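Local coordinates for protein beta 1-3 glucanase (Clostridium beijerinckii NCIMB 8052, PDB 5H4E) that probably hydrolyses beta-1,3-glucans, as a glycoside hydrolase family 64 (GH64) beta-1,3-glucanase domain, at residues S252-G257 and G267-Y272. Sequence-based numbering, arbitrary orientation.
Sequences SGHVVG and GAYNLY
Tyr269 reaches across to strand 249-256 and meets two of its side chains, His254 over the CD1-CE1 side of the ring and Ser252 near the hydroxyl. The tightest approach between the aromatic groups is 3.2 Å, from His254 CE1 to Tyr269 CD1, with His254 ND1 lying 3.5 Å from the same carbon. The centroids of the His254 and Tyr269 rings are 4.6 Å apart and their planes meet at 63°, so the pair is oblique. His254 NE2 lies over one face of the phenol ring, while CE1 and ND1, on that same side, come down near CD1 at its rim. Towards the phenol end, Ser252 O comes within 3.2 Å of Tyr269 CE1, and Gly253 CA sits at the ring edge, near its plane. Ser252 OG and Tyr269 OH are 3.8 Å apart and form no hydrogen bond; OE1 of Glu241 is hydrogen-bonded to both hydroxyls, tying them together indirectly.

With chi1 at 59°, CG of His254 lies between the backbone N and the carbonyl carbon, which lifts the imidazole off the strand beside Tyr269. Its rotation is fixed by a hydrogen bond from ND1 to Val261 O on the neighbouring strand 259-264, and the CG2 methyl of Val256 sits over one imidazole face, 3.6 Å from its plane and nearer the ring's margin than its middle. Thr243 OG1 is a second partner for Ser252 OG. Next along the chain, Asn270 and Leu271 share Phe262 as their partner on strand 259-264, a classic beta bulge.

Strand 259-264 separates the two strands in this four-stranded antiparallel sheet, so Tyr269 bridges over an intervening strand. No hydrogen bond joins the two segments directly: van der Waals and aromatic contact does the joining, while the shared Glu241 carboxylate supplies the polar link at the hydroxyl end.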
loop_
_atom_site.group_PDB
_atom_site.type_symbol
_atom_site.label_atom_id
_atom_site.label_comp_id
_atom_site.label_asym_id
_atom_site.label_seq_id
_atom_site.Cartn_x
_atom_site.Cartn_y
_atom_site.Cartn_z
ATOM N N SER A 252 -5.437 -1.047 27.567
ATOM C CA SER A 252 -4.258 -1.023 28.413
ATOM C C SER A 252 -3.559 -2.372 28.368
ATOM O O SER A 252 -4.193 -3.408 28.505
ATOM C CB SER A 252 -4.640 -0.652 29.851
ATOM O OG SER A 252 -3.489 -0.330 30.614
ATOM N N GLY A 253 -2.248 -2.372 28.180
ATOM C CA GLY A 253 -1.548 -3.621 27.980
ATOM C C GLY A 253 -0.281 -3.762 28.789
ATOM O O GLY A 253 0.269 -2.772 29.280
ATOM N N HIS A 254 0.173 -5.006 28.930
ATOM C CA HIS A 254 1.436 -5.313 29.586
ATOM C C HIS A 254 1.970 -6.626 29.039
ATOM O O HIS A 254 1.212 -7.454 28.539
ATOM C CB HIS A 254 1.282 -5.375 31.119
ATOM C CG HIS A 254 0.300 -6.403 31.601
ATOM N ND1 HIS A 254 -0.779 -6.815 30.852
ATOM C CD2 HIS A 254 0.221 -7.077 32.773
ATOM C CE1 HIS A 254 -1.472 -7.712 31.533
ATOM N NE2 HIS A 254 -0.888 -7.883 32.704
ATOM N N VAL A 255 3.281 -6.807 29.112
ATOM C CA VAL A 255 3.895 -8.017 28.590
ATOM C C VAL A 255 3.892 -9.072 29.685
ATOM O O VAL A 255 4.409 -8.843 30.784
ATOM C CB VAL A 255 5.323 -7.756 28.089
ATOM C CG1 VAL A 255 6.040 -9.059 27.741
ATOM C CG2 VAL A 255 5.301 -6.791 26.893
ATOM N N VAL A 256 3.266 -10.209 29.392
ATOM C CA VAL A 256 3.246 -11.355 30.290
ATOM C C VAL A 256 3.900 -12.508 29.562
ATOM O O VAL A 256 3.346 -13.027 28.594
ATOM C CB VAL A 256 1.824 -11.756 30.709
ATOM C CG1 VAL A 256 1.888 -12.864 31.757
ATOM C CG2 VAL A 256 1.066 -10.558 31.234
ATOM N N GLY A 257 5.092 -12.888 30.000
ATOM C CA GLY A 257 5.896 -13.830 29.251
ATOM C C GLY A 257 6.317 -13.211 27.932
ATOM O O GLY A 257 7.052 -12.224 27.913
ATOM N N GLY A 267 -11.512 -3.540 31.520
ATOM C CA GLY A 267 -11.967 -4.904 31.739
ATOM C C GLY A 267 -10.846 -5.888 32.026
ATOM O O GLY A 267 -9.731 -5.492 32.372
ATOM N N ALA A 268 -11.142 -7.180 31.906
ATOM C CA ALA A 268 -10.124 -8.212 32.108
ATOM C C ALA A 268 -9.099 -8.175 30.983
ATOM O O ALA A 268 -9.425 -7.806 29.854
ATOM C CB ALA A 268 -10.758 -9.585 32.185
ATOM N N TYR A 269 -7.870 -8.578 31.280
ATOM C CA TYR A 269 -6.841 -8.626 30.250
ATOM C C TYR A 269 -6.933 -9.930 29.467
ATOM O O TYR A 269 -6.496 -10.979 29.943
ATOM C CB TYR A 269 -5.450 -8.471 30.859
ATOM C CG TYR A 269 -5.175 -7.079 31.400
ATOM C CD1 TYR A 269 -4.251 -6.242 30.784
ATOM C CD2 TYR A 269 -5.836 -6.604 32.525
ATOM C CE1 TYR A 269 -3.993 -4.976 31.277
ATOM C CE2 TYR A 269 -5.576 -5.336 33.029
ATOM C CZ TYR A 269 -4.656 -4.532 32.397
ATOM O OH TYR A 269 -4.392 -3.275 32.890
ATOM N N ASN A 270 -7.494 -9.849 28.262
ATOM C CA ASN A 270 -7.734 -11.039 27.438
ATOM C C ASN A 270 -7.591 -10.774 25.939
ATOM O O ASN A 270 -8.044 -11.564 25.109
ATOM C CB ASN A 270 -9.126 -11.609 27.731
ATOM C CG ASN A 270 -10.207 -10.547 27.725
ATOM O OD1 ASN A 270 -10.193 -9.621 26.904
ATOM N ND2 ASN A 270 -11.149 -10.665 28.655
ATOM N N LEU A 271 -6.955 -9.661 25.597
ATOM C CA LEU A 271 -6.715 -9.328 24.200
ATOM C C LEU A 271 -5.223 -9.452 23.914
ATOM O O LEU A 271 -4.410 -8.756 24.520
ATOM C CB LEU A 271 -7.237 -7.928 23.893
ATOM C CG LEU A 271 -8.721 -7.691 24.186
ATOM C CD1 LEU A 271 -9.043 -6.215 24.195
ATOM C CD2 LEU A 271 -9.606 -8.407 23.161
ATOM N N TYR A 272 -4.864 -10.346 22.994
ATOM C CA TYR A 272 -3.472 -10.754 22.827
ATOM C C TYR A 272 -2.783 -10.346 21.529
ATOM O O TYR A 272 -3.344 -10.489 20.446
ATOM C CB TYR A 272 -3.369 -12.277 22.931
ATOM C CG TYR A 272 -3.454 -12.801 24.337
ATOM C CD1 TYR A 272 -2.321 -13.246 24.993
ATOM C CD2 TYR A 272 -4.666 -12.849 25.006
ATOM C CE1 TYR A 272 -2.385 -13.722 26.276
ATOM C CE2 TYR A 272 -4.739 -13.326 26.298
ATOM C CZ TYR A 272 -3.592 -13.756 26.925
ATOM O OH TYR A 272 -3.656 -14.229 28.212
#